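PDB 4OA3: protein BA42 from Bizionia argentinensis, which is of unknown function but binds two calcium ions and consists of a single stand-alone TPM domain. Local coordinates for residues E13-A16 with I17-I21; E41-V44 with F45-A48; D58-K61 with L62-V66; Q102-K106 with Q107-K111. All coordinates share one frame; numbering follows the deposited sequence. Where two conformers were deposited one is given.

Contact 1 of 4, residues E13-A16 with I17-I21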
ATOM      1  N   GLU A  13      -0.782  -6.012 -15.761  1.00 18.83           N
ATOM      2  CA  GLU A  13      -0.213  -6.052 -14.408  1.00 17.93           C
ATOM      3  C   GLU A  13      -0.883  -4.993 -13.534  1.00 18.45           C
ATOM      4  O   GLU A  13      -1.262  -5.259 -12.393  1.00 18.23           O
ATOM      5  CB  GLU A  13       1.290  -5.818 -14.468  1.00 18.73           C
ATOM      6  CG  GLU A  13       2.052  -7.036 -14.985  1.00 25.94           C
ATOM      7  CD  GLU A  13       3.535  -6.794 -15.193  1.00 31.30           C
ATOM      8  OE1 GLU A  13       3.926  -5.654 -15.535  1.00 27.56           O
ATOM      9  OE2 GLU A  13       4.313  -7.760 -15.025  1.00 31.61           O
ATOM     10  N   GLU A  14      -1.038  -3.792 -14.086  1.00 15.69           N
ATOM     11  CA  GLU A  14      -1.704  -2.727 -13.340  1.00 16.15           C
ATOM     12  C   GLU A  14      -3.113  -3.115 -12.960  1.00 16.39           C
ATOM     13  O   GLU A  14      -3.567  -2.870 -11.837  1.00 15.70           O
ATOM     14  CB  GLU A  14      -1.689  -1.479 -14.192  1.00 18.05           C
ATOM     15  CG  GLU A  14      -1.827  -0.239 -13.382  1.00 24.20           C
ATOM     16  CD  GLU A  14      -1.465   1.048 -14.093  1.00 24.25           C
ATOM     17  OE1 GLU A  14      -0.880   1.014 -15.209  1.00 25.68           O
ATOM     18  OE2 GLU A  14      -1.797   2.109 -13.527  1.00 23.19           O
ATOM     19  N   LYS A  15      -3.845  -3.739 -13.898  1.00 15.17           N
ATOM     20  CA  LYS A  15      -5.187  -4.207 -13.637  1.00 14.80           C
ATOM     21  C   LYS A  15      -5.203  -5.216 -12.477  1.00 17.00           C
ATOM     22  O   LYS A  15      -6.092  -5.154 -11.630  1.00 17.78           O
ATOM     23  CB  LYS A  15      -5.788  -4.826 -14.908  1.00 18.05           C
ATOM     24  CG  LYS A  15      -7.121  -5.537 -14.694  1.00 27.22           C
ATOM     25  CD  LYS A  15      -7.491  -6.378 -15.919  1.00 38.53           C
ATOM     26  CE  LYS A  15      -8.738  -7.251 -15.814  1.00 42.91           C
ATOM     27  NZ  LYS A  15      -9.289  -7.409 -14.439  1.00 44.74           N
ATOM     28  N   ALA A  16      -4.224  -6.099 -12.423  1.00 17.77           N
ATOM     29  CA  ALA A  16      -4.136  -7.104 -11.366  1.00 18.08           C
ATOM     30  C   ALA A  16      -3.915  -6.440 -10.008  1.00 17.53           C
ATOM     31  O   ALA A  16      -4.477  -6.862  -8.991  1.00 17.38           O
ATOM     32  CB  ALA A  16      -3.009  -8.082 -11.663  1.00 19.34           C
ATOM     33  N   ILE A  17      -3.124  -5.366  -9.996  1.00 15.04           N
ATOM     34  CA  ILE A  17      -2.856  -4.640  -8.759  1.00 14.49           C
ATOM     35  C   ILE A  17      -4.072  -3.912  -8.260  1.00 15.34           C
ATOM     36  O   ILE A  17      -4.402  -3.987  -7.077  1.00 14.90           O
ATOM     37  CB  ILE A  17      -1.632  -3.742  -8.938  1.00 17.26           C
ATOM     38  CG1 ILE A  17      -0.349  -4.617  -9.150  1.00 16.56           C
ATOM     39  CG2 ILE A  17      -1.446  -2.825  -7.741  1.00 17.88           C
ATOM     40  CD1 ILE A  17       0.780  -3.876  -9.762  1.00 19.93           C
ATOM     41  N   VAL A  18      -4.765  -3.205  -9.155  0.50 12.98           N
ATOM     42  CA  VAL A  18      -5.969  -2.481  -8.763  0.50 12.21           C
ATOM     43  C   VAL A  18      -7.045  -3.470  -8.283  0.50 15.39           C
ATOM     44  O   VAL A  18      -7.767  -3.186  -7.331  0.50 16.21           O
ATOM     45  CB  VAL A  18      -6.451  -1.592  -9.946  0.50 14.91           C
ATOM     46  CG1 VAL A  18      -7.815  -0.979  -9.656  0.50 15.25           C
ATOM     47  CG2 VAL A  18      -5.437  -0.491 -10.232  0.50 14.73           C
ATOM     48  N   ASP A  19      -7.143  -4.632  -8.937  1.00 15.79           N
ATOM     49  CA  ASP A  19      -8.096  -5.685  -8.541  1.00 15.68           C
ATOM     50  C   ASP A  19      -7.724  -6.242  -7.137  1.00 15.71           C
ATOM     51  O   ASP A  19      -8.618  -6.473  -6.312  1.00 16.82           O
ATOM     52  CB  ASP A  19      -8.078  -6.868  -9.530  1.00 17.74           C
ATOM     53  CG  ASP A  19      -8.694  -6.587 -10.890  1.00 27.16           C
ATOM     54  OD1 ASP A  19      -9.323  -5.535 -11.046  1.00 27.58           O
ATOM     55  OD2 ASP A  19      -8.484  -7.403 -11.815  1.00 32.45           O
ATOM     56  N   ALA A  20      -6.419  -6.340  -6.837  1.00 14.95           N
ATOM     57  CA  ALA A  20      -5.953  -6.807  -5.520  1.00 14.89           C
ATOM     58  C   ALA A  20      -6.337  -5.812  -4.419  1.00 14.78           C
ATOM     59  O   ALA A  20      -6.770  -6.188  -3.338  1.00 15.72           O
ATOM     60  CB  ALA A  20      -4.451  -7.024  -5.531  1.00 15.67           C
ATOM     61  N   ILE A  21      -6.251  -4.499  -4.723  1.00 12.55           N
ATOM     62  CA  ILE A  21      -6.676  -3.493  -3.763  1.00 11.31           C
ATOM     63  C   ILE A  21      -8.168  -3.642  -3.491  1.00 13.73           C
ATOM     64  O   ILE A  21      -8.611  -3.579  -2.344  1.00 14.32           O
ATOM     65  CB  ILE A  21      -6.333  -2.051  -4.235  1.00 13.79           C
ATOM     66  CG1 ILE A  21      -4.791  -1.901  -4.256  1.00 13.31           C
ATOM     67  CG2 ILE A  21      -6.963  -1.017  -3.298  1.00 14.55           C
ATOM     68  CD1 ILE A  21      -4.249  -0.624  -4.873  1.00 14.39           C
TER
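Lys-15 reaches along the outside of its helix to overlap the carboxylate of Asp-19, one turn further on. Its chain runs extended from CB to CE and bends at the end (chi4 -13°), a turn that swings NZ back onto the acid. There NZ forms a salt bridge with Asp-19 OD2 at 2.7 Å, received on the syn lone pair of OD2. The aliphatic part follows the same carboxylate, with Lys-15 CG 3.7 Å from Asp-19 OD2. This is the i to i+4 ion pair of an exposed helix face, and it runs alongside the backbone bond from Asp-19 N to Lys-15 O. On the buried face Ile-17 lays CG1 3.4 Å from Glu-13 O, the same carbonyl that receives Ile-17 N. Val-18 has its side chain about 4 Å from that of the calcium ligand Asn-141. The acids of the first turn are engaged beyond the helix, Glu-13 by Thr-10 N and Glu-14 by a salt bridge to Lys-145. On its inner side helix 11-24 packs on helix 110-128, with Ile-17 against Leu-114 and Ile-118 and Ile-21 against Ile-118.

Contact 2 of 4, residues E41-V44 with F45-A48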
ATOM      1  N   GLU A  41      14.172   9.868  -2.169  1.00 17.97           N
ATOM      2  CA  GLU A  41      15.011  10.813  -1.439  1.00 16.09           C
ATOM      3  C   GLU A  41      15.840  10.017  -0.446  1.00 18.42           C
ATOM      4  O   GLU A  41      15.546   8.844  -0.200  1.00 19.43           O
ATOM      5  CB  GLU A  41      14.102  11.796  -0.734  1.00 16.88           C
ATOM      6  CG  GLU A  41      13.296  12.617  -1.742  1.00 18.37           C
ATOM      7  CD  GLU A  41      12.280  13.577  -1.157  1.00 17.00           C
ATOM      8  OE1 GLU A  41      12.093  13.613   0.076  1.00 23.02           O
ATOM      9  OE2 GLU A  41      11.675  14.331  -1.960  1.00 24.21           O
ATOM     10  N   ILE A  42      16.858  10.617   0.151  1.00 14.84           N
ATOM     11  CA  ILE A  42      17.702   9.857   1.068  1.00 15.69           C
ATOM     12  C   ILE A  42      16.881   9.350   2.239  1.00 17.09           C
ATOM     13  O   ILE A  42      17.080   8.179   2.649  1.00 19.57           O
ATOM     14  CB  ILE A  42      18.919  10.710   1.499  1.00 17.11           C
ATOM     15  CG1 ILE A  42      19.828  11.035   0.306  1.00 18.14           C
ATOM     16  CG2 ILE A  42      19.710  10.042   2.645  1.00 17.12           C
ATOM     17  CD1 ILE A  42      20.519   9.930  -0.339  1.00 32.57           C
ATOM     18  N   ASP A  43      16.005  10.176   2.800  1.00 16.06           N
ATOM     19  CA  ASP A  43      15.095   9.718   3.854  1.00 16.91           C
ATOM     20  C   ASP A  43      13.803   9.257   3.132  1.00 18.86           C
ATOM     21  O   ASP A  43      12.914  10.071   2.852  1.00 17.42           O
ATOM     22  CB  ASP A  43      14.839  10.788   4.874  1.00 19.03           C
ATOM     23  CG  ASP A  43      14.089  10.249   6.079  1.00 25.83           C
ATOM     24  OD1 ASP A  43      13.398   9.221   5.931  1.00 24.55           O
ATOM     25  OD2 ASP A  43      14.255  10.814   7.174  1.00 30.66           O
ATOM     26  N   VAL A  44      13.718   7.961   2.802  0.50 16.57           N
ATOM     27  CA  VAL A  44      12.568   7.418   2.073  0.50 16.09           C
ATOM     28  C   VAL A  44      11.266   7.558   2.846  0.50 19.86           C
ATOM     29  O   VAL A  44      10.230   7.756   2.221  0.50 18.97           O
ATOM     30  CB  VAL A  44      12.798   5.966   1.584  0.50 19.58           C
ATOM     31  CG1 VAL A  44      13.981   5.899   0.616  0.50 19.75           C
ATOM     32  CG2 VAL A  44      13.001   5.001   2.762  0.50 19.26           C
ATOM     33  N   PHE A  45      11.297   7.450   4.190  1.00 18.16           N
ATOM     34  CA  PHE A  45      10.099   7.598   5.013  1.00 18.10           C
ATOM     35  C   PHE A  45       9.501   8.993   4.834  1.00 20.25           C
ATOM     36  O   PHE A  45       8.297   9.105   4.601  1.00 19.86           O
ATOM     37  CB  PHE A  45      10.442   7.355   6.483  1.00 20.62           C
ATOM     38  CG  PHE A  45       9.270   7.388   7.429  1.00 22.88           C
ATOM     39  CD1 PHE A  45       8.928   8.553   8.096  1.00 26.10           C
ATOM     40  CD2 PHE A  45       8.504   6.256   7.635  1.00 25.72           C
ATOM     41  CE1 PHE A  45       7.869   8.564   9.007  1.00 27.01           C
ATOM     42  CE2 PHE A  45       7.457   6.263   8.554  1.00 28.07           C
ATOM     43  CZ  PHE A  45       7.141   7.421   9.219  1.00 25.02           C
ATOM     44  N   ASP A  46      10.334  10.064   4.897  1.00 18.28           N
ATOM     45  CA  ASP A  46       9.872  11.419   4.701  1.00 17.88           C
ATOM     46  C   ASP A  46       9.271  11.579   3.297  1.00 17.50           C
ATOM     47  O   ASP A  46       8.261  12.263   3.146  1.00 17.90           O
ATOM     48  CB  ASP A  46      10.985  12.483   4.917  1.00 20.91           C
ATOM     49  CG  ASP A  46      11.179  12.897   6.365  1.00 39.24           C
ATOM     50  OD1 ASP A  46      10.762  12.138   7.259  1.00 42.94           O
ATOM     51  OD2 ASP A  46      11.756  13.982   6.599  1.00 46.83           O
ATOM     52  N   ARG A  47       9.882  10.976   2.278  1.00 14.95           N
ATOM     53  CA  ARG A  47       9.321  11.094   0.942  1.00 14.01           C
ATOM     54  C   ARG A  47       7.948  10.406   0.899  1.00 15.29           C
ATOM     55  O   ARG A  47       6.990  10.955   0.345  1.00 14.97           O
ATOM     56  CB  ARG A  47      10.263  10.504  -0.122  1.00 13.99           C
ATOM     57  CG  ARG A  47       9.678  10.446  -1.538  1.00 16.35           C
ATOM     58  CD  ARG A  47       9.209  11.789  -2.053  1.00 14.76           C
ATOM     59  NE  ARG A  47       8.671  11.681  -3.412  1.00 15.15           N
ATOM     60  CZ  ARG A  47       7.949  12.624  -4.016  1.00 18.56           C
ATOM     61  NH1 ARG A  47       7.692  13.775  -3.402  1.00 17.70           N
ATOM     62  NH2 ARG A  47       7.455  12.414  -5.228  1.00 18.33           N
ATOM     63  N   ALA A  48       7.856   9.196   1.442  1.00 15.10           N
ATOM     64  CA  ALA A  48       6.552   8.507   1.452  1.00 13.55           C
ATOM     65  C   ALA A  48       5.489   9.310   2.211  1.00 16.22           C
ATOM     66  O   ALA A  48       4.346   9.365   1.779  1.00 15.70           O
ATOM     67  CB  ALA A  48       6.704   7.139   2.078  1.00 15.47           C
TER
HETATM   68  O   HOH W   1       9.231  15.036  -1.150  1.00 18.63           O
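With CG anti to the backbone N (chi1 -171°), Asp-43 brings its carboxylate close to the first turn of helix 44-54, while Arg-47, which starts in the same way but is bent at chi2 (56°), carries its CB and CD against the Glu-41 carboxylate. OD1 of Asp-43 accepts a weak hydrogen bond from Asp-46 N at 3.3 Å. The backbone adds a second link over the same turn, from Arg-47 N to Asp-43 O at 3.2 Å. Asp-43 is therefore the N-cap of the helix that follows strand 31-37, its side chain taking up an amide that has no helical carbonyl before it. The two carboxylates of the turn lie stacked, their planes 14° apart, and Asp-43 OD2 stands 3.7 Å from Asp-46 OD1. Such like charges probably repel, although both lie at the N-terminus of the helix, where the dipole would be expected to favour negative groups. An alanine in place of Asp-46 would take away the carboxylate stacked on that of Asp-43, and is likely to leave the capping acid freer to turn and the helix start with less negative charge to match its dipole. Glu-41 crosses Arg-47 at about a right angle, its OE2 3.5 Å from Arg-47 CD and well out of the guanidinium plane. The two groups are joined instead through a water that donates to Glu-41 OE2 at 2.7 Å and accepts from Arg-47 NH1 at 3.0 Å. The direct salt bridge of Arg-47 goes to Glu-37 through NH2, and Ala-48 faces Val-78 and Tyr-69 of the sheet.

Contact 3 of 4, residues D58-K61 with L62-V66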
ATOM      1  N   ASP A  58      -4.977  10.975   4.000  1.00 17.70           N
ATOM      2  CA  ASP A  58      -5.464  11.206   5.349  1.00 18.58           C
ATOM      3  C   ASP A  58      -6.989  11.339   5.383  1.00 22.38           C
ATOM      4  O   ASP A  58      -7.553  11.409   6.486  1.00 22.79           O
ATOM      5  CB  ASP A  58      -4.784  12.438   5.969  1.00 21.75           C
ATOM      6  CG  ASP A  58      -4.796  13.730   5.172  1.00 30.66           C
ATOM      7  OD1 ASP A  58      -4.862  13.662   3.909  1.00 26.40           O
ATOM      8  OD2 ASP A  58      -4.578  14.796   5.782  1.00 42.34           O
ATOM      9  N   ASN A  59      -7.671  11.365   4.220  1.00 20.30           N
ATOM     10  CA  ASN A  59      -9.124  11.509   4.117  1.00 20.49           C
ATOM     11  C   ASN A  59      -9.865  10.174   4.312  1.00 19.51           C
ATOM     12  O   ASN A  59     -10.562   9.707   3.409  1.00 20.22           O
ATOM     13  CB  ASN A  59      -9.479  12.165   2.766  1.00 22.02           C
ATOM     14  CG  ASN A  59     -10.912  12.600   2.557  1.00 48.53           C
ATOM     15  OD1 ASN A  59     -11.428  12.528   1.430  1.00 46.62           O
ATOM     16  ND2 ASN A  59     -11.544  13.198   3.567  1.00 39.64           N
ATOM     17  N   THR A  60      -9.658   9.530   5.489  1.00 18.30           N
ATOM     18  CA  THR A  60     -10.375   8.332   5.868  1.00 16.95           C
ATOM     19  C   THR A  60     -10.953   8.616   7.264  1.00 21.48           C
ATOM     20  O   THR A  60     -10.306   9.296   8.064  1.00 22.05           O
ATOM     21  CB  THR A  60      -9.487   7.078   5.860  1.00 18.00           C
ATOM     22  OG1 THR A  60      -8.517   7.138   6.911  1.00 17.70           O
ATOM     23  CG2 THR A  60      -8.848   6.825   4.505  1.00 16.24           C
ATOM     24  N   LYS A  61     -12.148   8.089   7.552  1.00 20.50           N
ATOM     25  CA  LYS A  61     -12.798   8.300   8.848  1.00 19.77           C
ATOM     26  C   LYS A  61     -11.897   7.847   9.998  1.00 23.49           C
ATOM     27  O   LYS A  61     -11.789   8.554  11.005  1.00 23.73           O
ATOM     28  CB  LYS A  61     -14.101   7.525   8.904  1.00 21.73           C
ATOM     29  CG  LYS A  61     -14.920   7.828  10.161  1.00 30.39           C
ATOM     30  CD  LYS A  61     -16.273   7.135  10.152  1.00 39.48           C
ATOM     31  CE  LYS A  61     -16.159   5.630  10.228  1.00 52.89           C
ATOM     32  NZ  LYS A  61     -17.466   4.982  10.528  1.00 66.11           N
ATOM     33  N   LEU A  62     -11.305   6.629   9.882  1.00 19.53           N
ATOM     34  CA  LEU A  62     -10.495   6.034  10.958  1.00 18.98           C
ATOM     35  C   LEU A  62      -8.996   6.252  10.831  1.00 20.85           C
ATOM     36  O   LEU A  62      -8.234   5.652  11.587  1.00 21.52           O
ATOM     37  CB  LEU A  62     -10.794   4.533  11.075  1.00 19.33           C
ATOM     38  CG  LEU A  62     -12.235   4.176  11.337  1.00 21.46           C
ATOM     39  CD1 LEU A  62     -12.414   2.667  11.409  1.00 21.68           C
ATOM     40  CD2 LEU A  62     -12.739   4.822  12.641  1.00 22.41           C
ATOM     41  N   GLN A  63      -8.550   7.146   9.909  1.00 19.19           N
ATOM     42  CA  GLN A  63      -7.124   7.442   9.748  1.00 18.48           C
ATOM     43  C   GLN A  63      -6.360   6.147   9.532  1.00 16.94           C
ATOM     44  O   GLN A  63      -5.305   5.907  10.121  1.00 17.51           O
ATOM     45  CB  GLN A  63      -6.588   8.252  10.941  1.00 20.55           C
ATOM     46  CG  GLN A  63      -7.443   9.477  11.231  1.00 27.39           C
ATOM     47  CD  GLN A  63      -6.784  10.377  12.241  1.00 50.49           C
ATOM     48  OE1 GLN A  63      -7.038  10.275  13.440  1.00 49.69           O
ATOM     49  NE2 GLN A  63      -5.887  11.240  11.793  1.00 42.36           N
ATOM     50  N   ASN A  64      -6.919   5.313   8.628  1.00 15.73           N
ATOM     51  CA  ASN A  64      -6.385   4.006   8.355  1.00 15.65           C
ATOM     52  C   ASN A  64      -6.025   3.738   6.897  1.00 15.56           C
ATOM     53  O   ASN A  64      -6.136   2.624   6.415  1.00 15.40           O
ATOM     54  CB  ASN A  64      -7.279   2.918   8.940  1.00 15.88           C
ATOM     55  CG  ASN A  64      -8.664   2.911   8.358  1.00 16.77           C
ATOM     56  OD1 ASN A  64      -9.049   3.790   7.615  1.00 16.90           O
ATOM     57  ND2 ASN A  64      -9.421   1.867   8.648  1.00 19.47           N
ATOM     58  N   GLY A  65      -5.619   4.791   6.208  1.00 14.06           N
ATOM     59  CA  GLY A  65      -5.050   4.639   4.876  1.00 14.14           C
ATOM     60  C   GLY A  65      -3.612   4.197   4.996  1.00 16.58           C
ATOM     61  O   GLY A  65      -2.922   4.522   5.976  1.00 15.15           O
ATOM     62  N   VAL A  66      -3.138   3.424   4.029  0.50 13.99           N
ATOM     63  CA  VAL A  66      -1.750   2.991   3.980  0.50 12.27           C
ATOM     64  C   VAL A  66      -1.279   3.131   2.545  0.50 13.55           C
ATOM     65  O   VAL A  66      -2.012   2.789   1.618  0.50 13.36           O
ATOM     66  CB  VAL A  66      -1.499   1.563   4.544  0.50 14.40           C
ATOM     67  CG1 VAL A  66      -2.332   0.516   3.819  0.50 13.41           C
ATOM     68  CG2 VAL A  66      -0.013   1.194   4.492  0.50 14.22           C
TER
HETATM   69  O   HOH W   2      -5.942  11.155   8.940  1.00 41.44           O
HETATM   70  O   HOH W   3      -5.962   7.703   6.364  1.00 17.83           O
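Thr-60 to Gln-63 form a type I beta turn, closed by a weak bond from Gln-63 N to Thr-60 O at 3.3 Å, just before the chain enters strand 65-71. The side chain of Thr-60 points into this turn. Its OG1 sits between the backbone N and the carbonyl carbon (chi1 69°), a rotation that brings the hydroxyl over the following amides. There it accepts from Asn-64 N at 3.0 Å, a bond bent to 144° at the hydrogen. Thr-60 OG1 in turn donates to a water at 2.7 Å, which also accepts from Gly-65 N at 2.9 Å. Asn-64 brings OD1 to 3.8 Å from Thr-60 CB, and its ND2 makes a weak hydrogen bond to Ser-29 OG. Further out, a second water donates to Asp-58 O and accepts from Gln-63 NE2, bridging the two sides of the loop. Nearby, the backbone N of Lys-61 is bonded to Glu-138 OE2, and Thr-60 lies against the calcium ligand Glu-31. One buried hydroxyl and its water thus serve successive amides at the start of the strand, an arrangement consistent with a loop held in a defined shape beside the calcium sites.

Contact 4 of 4, residues Q102-K106 with Q107-K111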
ATOM      1  N   GLN A 102       9.062  -8.219  -0.632  1.00 18.36           N
ATOM      2  CA  GLN A 102      10.480  -8.457  -0.851  1.00 19.93           C
ATOM      3  C   GLN A 102      10.748  -9.834  -1.446  1.00 22.42           C
ATOM      4  O   GLN A 102      11.594  -9.975  -2.316  1.00 22.41           O
ATOM      5  CB  GLN A 102      11.242  -8.327   0.465  1.00 21.22           C
ATOM      6  CG  GLN A 102      12.770  -8.331   0.272  1.00 31.73           C
ATOM      7  CD  GLN A 102      13.189  -7.171  -0.594  1.00 41.77           C
ATOM      8  OE1 GLN A 102      12.824  -6.034  -0.314  1.00 35.96           O
ATOM      9  NE2 GLN A 102      13.811  -7.425  -1.737  1.00 35.98           N
ATOM     10  N   LEU A 103      10.015 -10.848  -1.000  1.00 18.95           N
ATOM     11  CA  LEU A 103      10.187 -12.191  -1.542  1.00 18.99           C
ATOM     12  C   LEU A 103      10.032 -12.187  -3.042  1.00 21.21           C
ATOM     13  O   LEU A 103      10.780 -12.856  -3.760  1.00 22.16           O
ATOM     14  CB  LEU A 103       9.172 -13.131  -0.907  1.00 18.19           C
ATOM     15  CG  LEU A 103       9.152 -14.567  -1.442  1.00 19.34           C
ATOM     16  CD1 LEU A 103      10.504 -15.283  -1.201  1.00 18.61           C
ATOM     17  CD2 LEU A 103       8.021 -15.349  -0.815  1.00 21.46           C
ATOM     18  N   GLN A 104       9.033 -11.447  -3.552  1.00 18.52           N
ATOM     19  CA  GLN A 104       8.818 -11.412  -4.979  1.00 18.12           C
ATOM     20  C   GLN A 104       9.748 -10.429  -5.664  1.00 21.51           C
ATOM     21  O   GLN A 104      10.231 -10.745  -6.743  1.00 20.56           O
ATOM     22  CB  GLN A 104       7.368 -11.047  -5.289  1.00 18.46           C
ATOM     23  CG  GLN A 104       6.335 -11.980  -4.688  1.00 19.25           C
ATOM     24  CD  GLN A 104       6.585 -13.400  -5.104  1.00 20.94           C
ATOM     25  OE1 GLN A 104       6.896 -13.683  -6.270  1.00 19.81           O
ATOM     26  NE2 GLN A 104       6.517 -14.312  -4.144  1.00 20.66           N
ATOM     27  N   PHE A 105      10.031  -9.279  -5.046  1.00 20.94           N
ATOM     28  CA  PHE A 105      10.930  -8.297  -5.672  1.00 21.87           C
ATOM     29  C   PHE A 105      12.329  -8.851  -5.861  1.00 30.86           C
ATOM     30  O   PHE A 105      12.918  -8.591  -6.900  1.00 31.69           O
ATOM     31  CB  PHE A 105      11.006  -6.990  -4.866  1.00 23.03           C
ATOM     32  CG  PHE A 105       9.883  -5.994  -4.995  1.00 23.47           C
ATOM     33  CD1 PHE A 105       8.723  -6.306  -5.694  1.00 23.77           C
ATOM     34  CD2 PHE A 105      10.000  -4.724  -4.447  1.00 25.06           C
ATOM     35  CE1 PHE A 105       7.707  -5.360  -5.843  1.00 24.00           C
ATOM     36  CE2 PHE A 105       8.966  -3.798  -4.566  1.00 26.44           C
ATOM     37  CZ  PHE A 105       7.816  -4.133  -5.246  1.00 23.13           C
ATOM     38  N   LYS A 106      12.823  -9.678  -4.924  1.00 28.17           N
ATOM     39  CA  LYS A 106      14.166 -10.253  -5.058  1.00 29.82           C
ATOM     40  C   LYS A 106      14.252 -11.273  -6.185  1.00 33.79           C
ATOM     41  O   LYS A 106      15.355 -11.544  -6.649  1.00 34.59           O
ATOM     42  CB  LYS A 106      14.693 -10.792  -3.725  1.00 33.16           C
ATOM     43  CG  LYS A 106      14.308 -12.201  -3.377  1.00 37.96           C
ATOM     44  CD  LYS A 106      14.374 -12.416  -1.873  1.00 52.95           C
ATOM     45  CE  LYS A 106      14.666 -13.849  -1.508  1.00 64.79           C
ATOM     46  NZ  LYS A 106      14.587 -14.083  -0.040  1.00 78.09           N
ATOM     47  N   GLN A 107      13.104 -11.800  -6.667  1.00 27.26           N
ATOM     48  CA  GLN A 107      13.028 -12.716  -7.795  1.00 26.18           C
ATOM     49  C   GLN A 107      12.653 -12.037  -9.133  1.00 30.08           C
ATOM     50  O   GLN A 107      12.443 -12.734 -10.122  1.00 30.17           O
ATOM     51  CB  GLN A 107      11.967 -13.785  -7.517  1.00 26.63           C
ATOM     52  CG  GLN A 107      12.248 -14.655  -6.317  1.00 28.69           C
ATOM     53  CD  GLN A 107      11.133 -15.642  -6.148  1.00 30.18           C
ATOM     54  OE1 GLN A 107      11.073 -16.669  -6.831  1.00 32.95           O
ATOM     55  NE2 GLN A 107      10.225 -15.380  -5.221  1.00 23.50           N
ATOM     56  N   GLY A 108      12.506 -10.717  -9.144  1.00 28.23           N
ATOM     57  CA  GLY A 108      12.118  -9.982 -10.343  1.00 28.40           C
ATOM     58  C   GLY A 108      10.635 -10.041 -10.656  1.00 30.81           C
ATOM     59  O   GLY A 108      10.232  -9.800 -11.797  1.00 30.51           O
ATOM     60  N   ASN A 109       9.798 -10.356  -9.649  1.00 23.98           N
ATOM     61  CA  ASN A 109       8.353 -10.480  -9.846  1.00 22.33           C
ATOM     62  C   ASN A 109       7.701  -9.247  -9.258  1.00 23.63           C
ATOM     63  O   ASN A 109       7.139  -9.274  -8.175  1.00 21.84           O
ATOM     64  CB  ASN A 109       7.839 -11.736  -9.171  1.00 21.83           C
ATOM     65  CG  ASN A 109       8.419 -13.012  -9.698  1.00 37.12           C
ATOM     66  OD1 ASN A 109       8.826 -13.094 -10.862  1.00 30.49           O
ATOM     67  ND2 ASN A 109       8.445 -14.040  -8.849  1.00 31.03           N
ATOM     68  N   PHE A 110       7.828  -8.131  -9.978  1.00 21.45           N
ATOM     69  CA  PHE A 110       7.356  -6.840  -9.507  1.00 21.85           C
ATOM     70  C   PHE A 110       5.844  -6.790  -9.267  1.00 21.04           C
ATOM     71  O   PHE A 110       5.409  -6.448  -8.171  1.00 20.43           O
ATOM     72  CB  PHE A 110       7.813  -5.773 -10.505  1.00 23.40           C
ATOM     73  CG  PHE A 110       7.578  -4.356 -10.062  1.00 26.51           C
ATOM     74  CD1 PHE A 110       8.303  -3.812  -9.012  1.00 30.02           C
ATOM     75  CD2 PHE A 110       6.737  -3.522 -10.778  1.00 30.57           C
ATOM     76  CE1 PHE A 110       8.097  -2.489  -8.617  1.00 31.22           C
ATOM     77  CE2 PHE A 110       6.561  -2.187 -10.400  1.00 33.17           C
ATOM     78  CZ  PHE A 110       7.206  -1.698  -9.299  1.00 30.33           C
ATOM     79  N   LYS A 111       5.054  -7.177 -10.257  1.00 18.90           N
ATOM     80  CA  LYS A 111       3.599  -7.232 -10.100  1.00 18.67           C
ATOM     81  C   LYS A 111       3.217  -8.135  -8.937  1.00 20.76           C
ATOM     82  O   LYS A 111       2.452  -7.745  -8.056  1.00 18.60           O
ATOM     83  CB  LYS A 111       2.901  -7.700 -11.397  1.00 21.52           C
ATOM     84  CG  LYS A 111       1.375  -7.829 -11.291  1.00 27.18           C
ATOM     85  CD  LYS A 111       0.834  -9.164 -11.780  1.00 40.07           C
ATOM     86  CE  LYS A 111       1.035 -10.284 -10.803  1.00 54.31           C
ATOM     87  NZ  LYS A 111       0.532 -11.569 -11.354  1.00 61.82           N
TER
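Phe-105 and Phe-110 make the closely packed side of this helix-to-helix turn: Phe-105 CE1 lies 3.6 Å from Phe-110 CD1. The ring planes lie 24° apart but barely overlap, with centroids at 5.2 Å. Phe-110 O meets the edge of the Phe-105 ring in its plane, 3.4 Å from CE1. On the polar side, Gln-104 bends at chi2 (-56°) and sets OE1 3.0 Å from Asn-109 ND2, a nearly straight bond between almost coplanar amides. Gln-104 O accepts from Gln-107 N and Asn-109 N on opposite faces of its carbonyl plane. The second of these and Gly-108 N to Phe-105 O (3.1 Å), with Gly-108 at positive phi, make the Schellman motif ending helix 95-105. Replacing Gln-104 by alanine removes the amide Asn-109 ND2 donates to, and is likely to leave the Asn-109 side chain free to turn. The solvent side has less packing: exposed Gln-107 extends beside Leu-103, and its NE2 donates to Leu-103 O at 3.0 Å from above the carbonyl plane. Around the turn, Phe-105 meets Phe-77 of strand 76-81 nearly at right angles, Phe-110 packs on Phe-8 and Leu-9, and Lys-111 of helix 110-128 touches Glu-13 and Ala-16 of helix 11-24.

Overall arrangement
Contacts 1, 2 and 4 lie at the surface, whereas contact 3 is partly buried. Contacts 1 and 4 touch, because Lys-111 packs against Glu-13, Ala-16 and Ile-17, bringing the start of helix 110-128 against helix 11-24. Contact 2 opens helix 44-54 and contact 3 lies in the loop entering strand 65-71; their nearest atoms are about 8 Å apart. The chemistry follows position: a mid-helix ion pair in contact 1, a helix start with charged side chains in contact 2, a hydroxyl and waters at a strand entrance in contact 3, and amides with aromatic rings between two helices in contact 4. Contacts 1 and 3 approach calcium ligands; contacts 2 and 4 lie away from them.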